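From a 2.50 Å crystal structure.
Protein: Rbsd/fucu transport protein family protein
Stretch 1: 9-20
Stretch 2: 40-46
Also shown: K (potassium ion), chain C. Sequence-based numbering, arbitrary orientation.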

ATOM      1  N   ILE I   9       3.496 -10.824  26.854  1.00 36.23           N
ATOM      2  CA  ILE I   9       4.126 -10.675  25.555  1.00 34.93           C
ATOM      3  C   ILE I   9       3.041 -10.689  24.492  1.00 33.86           C
ATOM      4  O   ILE I   9       2.435 -11.727  24.227  1.00 34.36           O
ATOM      5  N   SER I  10       2.797  -9.518  23.910  1.00 32.29           N
ATOM      6  CA  SER I  10       1.773  -9.314  22.889  1.00 30.86           C
ATOM      7  C   SER I  10       2.051 -10.117  21.617  1.00 30.10           C
ATOM      8  O   SER I  10       3.191 -10.515  21.372  1.00 30.31           O
ATOM      9  N   PRO I  11       1.015 -10.347  20.794  1.00 29.45           N
ATOM     10  CA  PRO I  11       1.169 -11.101  19.542  1.00 29.22           C
ATOM     11  C   PRO I  11       2.247 -10.567  18.582  1.00 29.23           C
ATOM     12  O   PRO I  11       2.997 -11.361  18.015  1.00 28.91           O
ATOM     13  N   ASP I  12       2.326  -9.249  18.394  1.00 29.28           N
ATOM     14  CA  ASP I  12       3.342  -8.688  17.505  1.00 29.49           C
ATOM     15  C   ASP I  12       4.736  -8.724  18.129  1.00 29.73           C
ATOM     16  O   ASP I  12       5.699  -9.122  17.464  1.00 29.64           O
ATOM     17  N   LEU I  13       4.842  -8.355  19.408  1.00 30.04           N
ATOM     18  CA  LEU I  13       6.120  -8.466  20.126  1.00 30.41           C
ATOM     19  C   LEU I  13       6.741  -9.869  20.015  1.00 30.36           C
ATOM     20  O   LEU I  13       7.940  -9.993  19.774  1.00 30.49           O
ATOM     21  N   LEU I  14       5.928 -10.910  20.174  1.00 30.53           N
ATOM     22  CA  LEU I  14       6.438 -12.282  20.093  1.00 30.89           C
ATOM     23  C   LEU I  14       6.974 -12.594  18.697  1.00 30.85           C
ATOM     24  O   LEU I  14       8.045 -13.170  18.560  1.00 30.99           O
ATOM     25  N   LYS I  15       6.232 -12.190  17.671  1.00 30.85           N
ATOM     26  CA  LYS I  15       6.699 -12.300  16.296  1.00 30.93           C
ATOM     27  C   LYS I  15       8.079 -11.660  16.155  1.00 31.13           C
ATOM     28  O   LYS I  15       9.016 -12.284  15.631  1.00 31.58           O
ATOM     29  N   THR I  16       8.210 -10.424  16.631  1.00 30.77           N
ATOM     30  CA  THR I  16       9.454  -9.692  16.439  1.00 30.43           C
ATOM     31  C   THR I  16      10.601 -10.242  17.294  1.00 30.63           C
ATOM     32  O   THR I  16      11.734 -10.297  16.833  1.00 30.50           O
ATOM     33  N   LEU I  17      10.300 -10.704  18.503  1.00 30.99           N
ATOM     34  CA  LEU I  17      11.285 -11.447  19.290  1.00 31.49           C
ATOM     35  C   LEU I  17      11.748 -12.685  18.529  1.00 32.14           C
ATOM     36  O   LEU I  17      12.930 -13.042  18.560  1.00 32.04           O
ATOM     37  N   MET I  18      10.801 -13.331  17.846  1.00 32.85           N
ATOM     38  CA  MET I  18      11.069 -14.532  17.059  1.00 33.36           C
ATOM     39  C   MET I  18      11.929 -14.259  15.825  1.00 32.69           C
ATOM     40  O   MET I  18      12.896 -14.979  15.570  1.00 32.37           O
ATOM     41  N   GLU I  19      11.579 -13.224  15.064  1.00 32.25           N
ATOM     42  CA  GLU I  19      12.285 -12.935  13.815  1.00 32.12           C
ATOM     43  C   GLU I  19      13.630 -12.241  14.037  1.00 32.35           C
ATOM     44  O   GLU I  19      14.420 -12.096  13.104  1.00 32.61           O
ATOM     45  N   MET I  20      13.887 -11.817  15.273  1.00 32.26           N
ATOM     46  CA  MET I  20      15.209 -11.315  15.649  1.00 32.16           C
ATOM     47  C   MET I  20      16.231 -12.448  15.631  1.00 32.13           C
ATOM     48  O   MET I  20      15.953 -13.563  16.061  1.00 31.86           O
ATOM     49  N   ASN I  40      12.592   2.080  14.196  1.00 30.53           N
ATOM     50  CA  ASN I  40      12.613   1.399  12.898  1.00 30.89           C
ATOM     51  C   ASN I  40      11.312   0.607  12.780  1.00 30.98           C
ATOM     52  O   ASN I  40      10.601   0.706  11.782  1.00 31.21           O
ATOM     53  N   LYS I  41      11.002  -0.151  13.826  1.00 30.97           N
ATOM     54  CA  LYS I  41       9.787  -0.941  13.903  1.00 31.25           C
ATOM     55  C   LYS I  41       9.166  -0.703  15.279  1.00 30.94           C
ATOM     56  O   LYS I  41       9.817  -0.926  16.280  1.00 31.36           O
ATOM     57  N   LEU I  42       7.922  -0.226  15.315  1.00 30.66           N
ATOM     58  CA  LEU I  42       7.241   0.132  16.561  1.00 30.18           C
ATOM     59  C   LEU I  42       6.247  -0.923  17.070  1.00 30.56           C
ATOM     60  O   LEU I  42       5.347  -1.362  16.339  1.00 30.84           O
ATOM     61  N   ILE I  43       6.414  -1.309  18.331  1.00 30.53           N
ATOM     62  CA  ILE I  43       5.447  -2.129  19.038  1.00 30.51           C
ATOM     63  C   ILE I  43       4.945  -1.317  20.222  1.00 30.73           C
ATOM     64  O   ILE I  43       5.748  -0.817  21.008  1.00 31.29           O
ATOM     65  N   ARG I  44       3.629  -1.159  20.341  1.00 30.25           N
ATOM     66  CA  ARG I  44       3.078  -0.411  21.461  1.00 30.16           C
ATOM     67  C   ARG I  44       2.547  -1.348  22.540  1.00 30.09           C
ATOM     68  O   ARG I  44       1.631  -2.129  22.304  1.00 29.75           O
ATOM     69  N   CYS I  45       3.125  -1.249  23.731  1.00 30.43           N
ATOM     70  CA  CYS I  45       2.640  -1.963  24.904  1.00 30.58           C
ATOM     71  C   CYS I  45       2.328  -0.977  26.039  1.00 31.16           C
ATOM     72  O   CYS I  45       2.815  -1.113  27.168  1.00 30.80           O
ATOM     73  N   ASP I  46       1.498   0.014  25.715  1.00 31.87           N
ATOM     74  CA  ASP I  46       1.205   1.137  26.612  1.00 32.60           C
ATOM     75  C   ASP I  46       0.716   0.734  28.010  1.00 33.12           C
ATOM     76  O   ASP I  46       0.804   1.532  28.948  1.00 33.19           O
TER

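The helix 11-19 lies across the strand running through L42, I43 and R44, the two running in roughly opposed directions at 138°, with their axes 8.7 Å apart at closest approach. No direct hydrogen bond joins them; side-chain packing and one bridging water do the work.

I43 is the centre of the contact and gives up more surface to the helix than any other strand residue. Its CA-to-CB bond points toward the helix, as do those of K41 and C45, while L42 and R44 point away: the alternation expected of an extended chain. With chi1 m and chi2 between wells at 142°, the branched side chain of I43 spreads over more than one helical turn. CG2 of I43 rests 4.1 Å from CB of L13, an apolar contact where the backbones also come near, CA of L13 and CA of I43 being 6.5 Å apart. L13 itself (chi1 t, chi2 p) leaves its CA sideways. Further along the helix, CD1 of I43 lies 3.2 Å from CG2 of T16, a tight approach; T16 is small and offers a methyl to I43. That methyl is also modelled too close to the carbonyl of D12, and chi1 of T16, 142°, is off a well, so its exact position deserves caution. CG1 of I43 meets OD2 of D12 at 4.0 Å. A beta-branched, apolar residue suits this place, filling a broad space while keeping to strand geometry.

K41 covers the next largest area on the strand side. Its chain is extended through chi1, chi2 and chi3, all t, before chi4 turns to p, so its methylenes can lie against the helix while the amine remains available to polar partners. CE of K41 lies 4.1 Å from CB of T16 and 3.6 Å from OE2 of E19. NZ of K41 stays 4.3 Å from OE2 of E19, beyond a salt bridge. E19 (chi1 p, chi2 t) points toward the strand, but its OE1 forms a 2.7 Å salt bridge with NZ of K15, one turn back.

D12, chi1 t, points toward the strand and covers the most surface on the helix side. Its carboxylate suits a partly exposed site: water 1 donates to OD2 of D12 and accepts from NZ of K41, both at 2.8 Å, spanning a gap the charged groups do not close directly.

At the helix start, S10 (chi1 p) is the N-cap: OG of S10 accepts from N of L13 at 3.2 Å, satisfying an otherwise free amide. OG of S10 lies 4.3 Å from SG of C45 (chi1 m), whose compact side chain fits beside the cap.

Outside this packing, O of R44 binds potassium K at 2.5 Å, with waters 2, 3 and 4 and one ligand elsewhere in the structure, while NE of R44 forms a 2.9 Å salt bridge with OD2 of D46.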

ATOM      1  CB  ILE I   9       5.198 -11.757  25.304  1.00 34.88           C
ATOM      2  CG1 ILE I   9       6.331 -11.583  26.316  1.00 34.75           C
ATOM      3  CG2 ILE I   9       5.728 -11.673  23.866  1.00 35.16           C
ATOM      4  CD1 ILE I   9       7.593 -12.358  26.010  1.00 36.12           C
ATOM      5  CB  SER I  10       1.695  -7.828  22.540  1.00 30.77           C
ATOM      6  OG  SER I  10       2.648  -7.496  21.542  1.00 30.53           O
ATOM      7  CB  PRO I  11      -0.220 -10.995  18.914  1.00 29.29           C
ATOM      8  CG  PRO I  11      -1.133 -10.910  20.091  1.00 28.99           C
ATOM      9  CD  PRO I  11      -0.404 -10.093  21.101  1.00 29.11           C
ATOM     10  CB  ASP I  12       2.992  -7.282  17.012  1.00 29.42           C
ATOM     11  CG  ASP I  12       3.716  -6.923  15.705  1.00 30.56           C
ATOM     12  OD1 ASP I  12       3.902  -7.821  14.840  1.00 29.71           O
ATOM     13  OD2 ASP I  12       4.102  -5.741  15.540  1.00 31.36           O
ATOM     14  CB  LEU I  13       6.003  -8.029  21.600  1.00 30.21           C
ATOM     15  CG  LEU I  13       7.241  -8.281  22.479  1.00 30.28           C
ATOM     16  CD1 LEU I  13       8.447  -7.480  22.002  1.00 30.83           C
ATOM     17  CD2 LEU I  13       6.972  -8.002  23.951  1.00 30.08           C
ATOM     18  CB  LEU I  14       5.372 -13.301  20.516  1.00 30.85           C
ATOM     19  CG  LEU I  14       5.819 -14.710  20.943  1.00 31.38           C
ATOM     20  CD1 LEU I  14       7.216 -14.755  21.550  1.00 31.61           C
ATOM     21  CD2 LEU I  14       4.825 -15.280  21.933  1.00 32.24           C
ATOM     22  CB  LYS I  15       5.711 -11.629  15.333  1.00 30.66           C
ATOM     23  CG  LYS I  15       6.061 -11.795  13.874  1.00 30.36           C
ATOM     24  CD  LYS I  15       5.030 -11.122  12.985  1.00 30.84           C
ATOM     25  CE  LYS I  15       5.402 -11.207  11.507  1.00 30.68           C
ATOM     26  NZ  LYS I  15       6.497 -10.296  11.111  1.00 29.85           N
ATOM     27  CB  THR I  16       9.258  -8.140  16.483  1.00 30.26           C
ATOM     28  OG1 THR I  16      10.353  -7.494  17.150  1.00 30.15           O
ATOM     29  CG2 THR I  16       7.993  -7.794  17.156  1.00 28.88           C
ATOM     30  CB  LEU I  17      10.706 -11.868  20.641  1.00 31.26           C
ATOM     31  CG  LEU I  17      10.527 -10.827  21.746  1.00 31.38           C
ATOM     32  CD1 LEU I  17      10.016 -11.504  23.004  1.00 30.43           C
ATOM     33  CD2 LEU I  17      11.817 -10.076  22.045  1.00 31.38           C
ATOM     34  CB  MET I  18       9.752 -15.193  16.647  1.00 34.34           C
ATOM     35  CG  MET I  18       9.061 -15.956  17.759  1.00 37.17           C
ATOM     36  SD  MET I  18       9.951 -17.496  18.039  1.00 47.79           S
ATOM     37  CE  MET I  18       9.047 -18.601  16.943  1.00 45.20           C
ATOM     38  CB  GLU I  19      11.402 -12.157  12.831  1.00 31.78           C
ATOM     39  CG  GLU I  19      11.001 -10.783  13.290  1.00 31.85           C
ATOM     40  CD  GLU I  19       9.788 -10.227  12.553  1.00 31.37           C
ATOM     41  OE1 GLU I  19       8.909 -11.007  12.126  1.00 28.49           O
ATOM     42  OE2 GLU I  19       9.717  -8.991  12.420  1.00 31.70           O
ATOM     43  CB  MET I  20      15.175 -10.646  17.032  1.00 31.97           C
ATOM     44  CG  MET I  20      14.812  -9.169  17.008  1.00 31.94           C
ATOM     45  SD  MET I  20      14.728  -8.424  18.647  1.00 33.43           S
ATOM     46  CE  MET I  20      12.987  -8.148  18.851  1.00 32.38           C
ATOM     47  CB  ASN I  40      13.844   0.479  12.748  1.00 30.85           C
ATOM     48  CG  ASN I  40      13.735  -0.486  11.555  1.00 31.45           C
ATOM     49  OD1 ASN I  40      13.607  -0.055  10.408  1.00 34.03           O
ATOM     50  ND2 ASN I  40      13.783  -1.794  11.827  1.00 29.19           N
ATOM     51  CB  LYS I  41      10.133  -2.416  13.686  1.00 31.33           C
ATOM     52  CG  LYS I  41       8.964  -3.383  13.696  1.00 32.92           C
ATOM     53  CD  LYS I  41       9.413  -4.792  13.266  1.00 34.24           C
ATOM     54  CE  LYS I  41       8.237  -5.769  13.252  1.00 35.90           C
ATOM     55  NZ  LYS I  41       7.245  -5.434  12.166  1.00 37.31           N
ATOM     56  CB  LEU I  42       6.518   1.475  16.409  1.00 29.79           C
ATOM     57  CG  LEU I  42       5.762   2.005  17.631  1.00 28.77           C
ATOM     58  CD1 LEU I  42       6.719   2.342  18.763  1.00 29.13           C
ATOM     59  CD2 LEU I  42       4.938   3.222  17.285  1.00 29.53           C
ATOM     60  CB  ILE I  43       6.080  -3.427  19.533  1.00 30.40           C
ATOM     61  CG1 ILE I  43       6.589  -4.241  18.342  1.00 30.85           C
ATOM     62  CG2 ILE I  43       5.073  -4.250  20.350  1.00 30.08           C
ATOM     63  CD1 ILE I  43       7.881  -4.948  18.618  1.00 31.43           C
ATOM     64  CB  ARG I  44       1.974   0.568  21.016  1.00 30.03           C
ATOM     65  CG  ARG I  44       2.417   1.693  20.092  1.00 29.95           C
ATOM     66  CD  ARG I  44       1.522   2.920  20.257  1.00 29.76           C
ATOM     67  NE  ARG I  44       1.877   3.660  21.468  1.00 29.51           N
ATOM     68  CZ  ARG I  44       2.717   4.691  21.507  1.00 28.43           C
ATOM     69  NH1 ARG I  44       3.278   5.145  20.392  1.00 29.60           N
ATOM     70  NH2 ARG I  44       2.988   5.279  22.662  1.00 27.13           N
ATOM     71  CB  CYS I  45       3.660  -3.010  25.312  1.00 29.97           C
ATOM     72  SG  CYS I  45       3.830  -4.269  24.044  1.00 30.04           S
ATOM     73  CB  ASP I  46       0.201   2.091  25.954  1.00 32.46           C
ATOM     74  CG  ASP I  46       0.781   2.803  24.746  1.00 32.90           C
ATOM     75  OD1 ASP I  46       1.706   3.624  24.921  1.00 32.50           O
ATOM     76  OD2 ASP I  46       0.305   2.550  23.621  1.00 33.29           O
TER
HETATM   77  K     K C1142      -0.867  -2.244  21.787  1.00 56.87           K
HETATM   78  O   HOH W   1       5.473  -3.994  13.759  1.00 38.73           O
HETATM   79  O   HOH W   2      -1.107   0.221  23.352  1.00 17.05           O
HETATM   80  O   HOH W   3      -0.794  -2.352  18.851  1.00 21.71           O
HETATM   81  O   HOH W   4      -0.933  -5.036  22.727  1.00 16.85           O